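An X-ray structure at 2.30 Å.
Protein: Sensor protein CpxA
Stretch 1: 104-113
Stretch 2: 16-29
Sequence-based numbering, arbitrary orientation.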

# COMPACT_ATOMS: atom_id res chain seq x y z
N ILE A 104 8.62 6.63 5.10
CA ILE A 104 8.55 8.07 5.29
C ILE A 104 7.65 8.72 4.26
O ILE A 104 7.81 8.51 3.06
CB ILE A 104 9.95 8.70 5.22
CG1 ILE A 104 10.74 8.36 6.49
CG2 ILE A 104 9.84 10.21 5.05
CD1 ILE A 104 12.10 8.99 6.54
N ALA A 105 6.69 9.51 4.74
CA ALA A 105 5.70 10.13 3.86
C ALA A 105 5.70 11.65 3.95
O ALA A 105 5.83 12.22 5.04
CB ALA A 105 4.31 9.58 4.16
N GLY A 106 5.56 12.31 2.81
CA GLY A 106 5.52 13.76 2.75
C GLY A 106 5.99 14.30 1.41
O GLY A 106 6.21 13.54 0.47
N PRO A 107 6.15 15.63 1.31
CA PRO A 107 5.87 16.59 2.37
C PRO A 107 4.44 17.10 2.28
O PRO A 107 3.84 17.01 1.20
CB PRO A 107 6.82 17.74 2.05
CG PRO A 107 6.87 17.74 0.56
CD PRO A 107 6.78 16.28 0.14
N VAL A 108 3.91 17.64 3.37
CA VAL A 108 2.68 18.42 3.31
C VAL A 108 2.95 19.81 3.88
O VAL A 108 3.65 19.95 4.87
CB VAL A 108 1.50 17.75 4.07
CG1 VAL A 108 1.13 16.43 3.41
CG2 VAL A 108 1.83 17.54 5.54
N PRO A 109 2.40 20.85 3.24
CA PRO A 109 2.67 22.21 3.73
C PRO A 109 2.15 22.43 5.14
O PRO A 109 1.12 21.86 5.51
CB PRO A 109 1.92 23.10 2.73
CG PRO A 109 0.91 22.20 2.10
CD PRO A 109 1.54 20.85 2.04
N ILE A 110 2.86 23.23 5.92
CA ILE A 110 2.41 23.56 7.27
C ILE A 110 2.87 24.96 7.64
O ILE A 110 3.89 25.43 7.16
CB ILE A 110 2.91 22.52 8.31
CG1 ILE A 110 2.10 22.62 9.60
CG2 ILE A 110 4.40 22.68 8.57
CD1 ILE A 110 2.44 21.55 10.63
N VAL A 111 2.09 25.64 8.48
CA VAL A 111 2.46 26.97 8.93
C VAL A 111 2.64 26.97 10.44
O VAL A 111 1.69 26.76 11.20
CB VAL A 111 1.41 28.03 8.55
CG1 VAL A 111 1.79 29.38 9.14
CG2 VAL A 111 1.28 28.12 7.03
N LEU A 112 3.88 27.21 10.87
CA LEU A 112 4.21 27.25 12.29
C LEU A 112 5.00 28.52 12.58
O LEU A 112 5.98 28.80 11.89
CB LEU A 112 5.01 26.02 12.69
CG LEU A 112 4.33 24.65 12.51
CD1 LEU A 112 5.26 23.53 12.97
CD2 LEU A 112 3.00 24.60 13.26
N ALA A 113 4.57 29.26 13.60
CA ALA A 113 5.20 30.53 13.97
C ALA A 113 5.27 31.51 12.80
O ALA A 113 6.30 32.15 12.59
CB ALA A 113 6.59 30.28 14.55
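Stretch 2 (16-29) HYQRIIETRDAIQN

A helix packed along a strand must do more than bury apolar side chains, because a strand carries backbone donors and acceptors that its neighbour has to satisfy or leave to other partners. The sensor protein CpxA offers a compact example. Residues 16-29 form one continuous stretch of helix, with backbone N-H groups from I20 to N29 each bonded to the carbonyl four residues earlier, from I20 N to H16 O at 2.9 Å through to N29 N to D25 O at 2.9 Å. These bonds occupy the N-H groups of I20 to N29, and the direct hydrogen bonds to the strand come from side chains. The helix runs alongside strand 104-112 in nearly the same direction, at 11° between the two N-to-C axes, with a closest approach of 8.2 Å. The register advances accordingly: A105 lies nearest Y17, V108 nearest I21, I110 nearest R24 and V111 nearest Q28. The CA atoms draw together along the way, from 8.5 Å between A105 CA and Y17 CA to 6.3 Å between V111 CA and Q28 CA.

The first half of the contact is apolar. V108, whose CA-to-CB bond points toward the helix, places V108 CG2 3.8 Å from I20 CG2, while V108 CG1 lies 4.0 Å from I21 CD1 and 4.1 Å from Y17 CE1. A105 CB rests 4.0 Å from I20 CD1. P107, which follows a cis peptide bond, points away and takes no part.

Farther along, hydrogen bonds join the apolar packing. R24 adopts a bent conformation, with chi1 t and chi2 and chi3 both m, and R24 NH1 donates to P109 O at 2.7 Å with an angle of 161°. The acceptor lies near the guanidinium plane, as a good N-H donor requires. R24 NE and R24 NH2 turn to the next residue, each 2.7 Å from D25 OD1, both as hydrogen bonds within a salt bridge. One arginine thus joins a strand carbonyl to a carboxylate on its own helix, while its aliphatic portion packs against I110, with R24 CD 3.6 Å from I110 CG1.

Q28 supplies the complementary acceptor. Q28 OE1 accepts from V111 N at 2.8 Å, at a less linear 143°. The two peptide groups are consecutive, on either side of I110 CA: the first offers the carbonyl of P109, the second the N-H of V111. A water lies 2.5 Å from Q28 O and 3.0 Å from V111 O, in reach of both carbonyls. Beside these bonds, I27 CG2 lies 4.1 Å from both I110 CD1 and L112 CD2, continuing the apolar packing.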

# COMPACT_ATOMS: atom_id res chain seq x y z
N HIS A 16 -4.16 7.21 4.96
CA HIS A 16 -2.93 7.71 5.56
C HIS A 16 -2.75 9.19 5.24
O HIS A 16 -2.46 9.98 6.14
CB HIS A 16 -1.72 6.90 5.09
CG HIS A 16 -1.69 5.49 5.60
ND1 HIS A 16 -0.54 4.74 5.68
CD2 HIS A 16 -2.68 4.69 6.07
CE1 HIS A 16 -0.81 3.55 6.17
NE2 HIS A 16 -2.11 3.49 6.42
N TYR A 17 -2.91 9.55 3.98
CA TYR A 17 -2.75 10.95 3.57
C TYR A 17 -3.77 11.87 4.25
O TYR A 17 -3.42 12.95 4.72
CB TYR A 17 -2.83 11.09 2.05
CG TYR A 17 -2.85 12.53 1.59
CD1 TYR A 17 -1.68 13.28 1.55
CD2 TYR A 17 -4.03 13.15 1.22
CE1 TYR A 17 -1.69 14.61 1.14
CE2 TYR A 17 -4.06 14.47 0.81
CZ TYR A 17 -2.89 15.19 0.77
OH TYR A 17 -2.91 16.50 0.36
N GLN A 18 -5.02 11.43 4.28
CA GLN A 18 -6.09 12.15 4.95
C GLN A 18 -5.75 12.36 6.43
O GLN A 18 -5.90 13.47 6.96
CB GLN A 18 -7.41 11.39 4.81
CG GLN A 18 -8.38 11.56 5.97
CD GLN A 18 -9.18 12.85 5.90
OE1 GLN A 18 -8.64 13.93 6.11
NE2 GLN A 18 -10.47 12.74 5.61
N ARG A 19 -5.26 11.30 7.06
CA ARG A 19 -4.82 11.39 8.45
C ARG A 19 -3.73 12.43 8.62
O ARG A 19 -3.83 13.31 9.47
CB ARG A 19 -4.33 10.03 8.95
CG ARG A 19 -3.73 10.08 10.34
CD ARG A 19 -4.77 10.53 11.37
NE ARG A 19 -5.34 9.40 12.09
CZ ARG A 19 -6.45 8.75 11.72
NH1 ARG A 19 -7.11 9.12 10.63
NH2 ARG A 19 -6.89 7.73 12.44
N ILE A 20 -2.69 12.34 7.79
CA ILE A 20 -1.57 13.28 7.81
C ILE A 20 -2.05 14.73 7.70
O ILE A 20 -1.58 15.61 8.43
CB ILE A 20 -0.59 13.00 6.66
CG1 ILE A 20 0.12 11.66 6.89
CG2 ILE A 20 0.43 14.12 6.52
CD1 ILE A 20 1.01 11.24 5.74
N ILE A 21 -3.00 14.96 6.80
CA ILE A 21 -3.60 16.28 6.65
C ILE A 21 -4.29 16.72 7.94
O ILE A 21 -4.15 17.86 8.38
CB ILE A 21 -4.62 16.29 5.49
CG1 ILE A 21 -3.90 16.12 4.15
CG2 ILE A 21 -5.43 17.58 5.49
CD1 ILE A 21 -2.81 17.15 3.92
N GLU A 22 -5.01 15.78 8.55
CA GLU A 22 -5.72 16.05 9.80
C GLU A 22 -4.78 16.43 10.95
O GLU A 22 -5.05 17.39 11.67
CB GLU A 22 -6.60 14.86 10.18
CG GLU A 22 -7.81 14.68 9.27
CD GLU A 22 -8.56 13.39 9.53
OE1 GLU A 22 -8.07 12.57 10.34
OE2 GLU A 22 -9.64 13.20 8.93
N THR A 23 -3.69 15.68 11.13
CA THR A 23 -2.76 16.00 12.20
C THR A 23 -1.94 17.25 11.88
O THR A 23 -1.47 17.94 12.79
CB THR A 23 -1.79 14.83 12.55
OG1 THR A 23 -0.54 15.02 11.87
CG2 THR A 23 -2.39 13.49 12.17
N ARG A 24 -1.77 17.54 10.60
CA ARG A 24 -1.12 18.77 10.18
C ARG A 24 -1.97 19.95 10.63
O ARG A 24 -1.48 20.84 11.33
CB ARG A 24 -0.93 18.80 8.66
CG ARG A 24 -0.02 19.91 8.12
CD ARG A 24 -0.77 21.21 7.87
NE ARG A 24 -2.11 20.98 7.33
CZ ARG A 24 -2.40 20.88 6.04
NH1 ARG A 24 -1.45 21.00 5.12
NH2 ARG A 24 -3.65 20.67 5.66
N ASP A 25 -3.24 19.95 10.23
CA ASP A 25 -4.18 20.99 10.62
C ASP A 25 -4.27 21.10 12.14
O ASP A 25 -4.37 22.21 12.69
CB ASP A 25 -5.56 20.72 10.03
CG ASP A 25 -5.70 21.22 8.60
OD1 ASP A 25 -4.66 21.50 7.97
OD2 ASP A 25 -6.84 21.33 8.11
N ALA A 26 -4.24 19.96 12.82
CA ALA A 26 -4.33 19.92 14.28
C ALA A 26 -3.12 20.58 14.94
O ALA A 26 -3.27 21.37 15.87
CB ALA A 26 -4.48 18.49 14.76
N ILE A 27 -1.93 20.24 14.46
CA ILE A 27 -0.69 20.83 14.97
C ILE A 27 -0.67 22.33 14.70
O ILE A 27 -0.25 23.13 15.54
CB ILE A 27 0.55 20.15 14.36
CG1 ILE A 27 0.73 18.74 14.92
CG2 ILE A 27 1.81 20.97 14.62
CD1 ILE A 27 2.00 18.05 14.47
N GLN A 28 -1.15 22.71 13.52
CA GLN A 28 -1.26 24.11 13.14
C GLN A 28 -2.17 24.88 14.09
O GLN A 28 -1.84 25.99 14.51
CB GLN A 28 -1.80 24.24 11.71
CG GLN A 28 -0.73 24.46 10.66
CD GLN A 28 -1.30 24.59 9.27
OE1 GLN A 28 -0.58 24.91 8.32
NE2 GLN A 28 -2.60 24.35 9.13
N ASN A 29 -3.30 24.29 14.43
CA ASN A 29 -4.26 24.94 15.31
C ASN A 29 -3.84 24.96 16.78
O ASN A 29 -4.16 25.90 17.51
CB ASN A 29 -5.65 24.32 15.17
CG ASN A 29 -6.54 25.11 14.23
OD1 ASN A 29 -6.45 26.34 14.16
ND2 ASN A 29 -7.40 24.41 13.50
O HOH W 1 0.08 27.38 13.64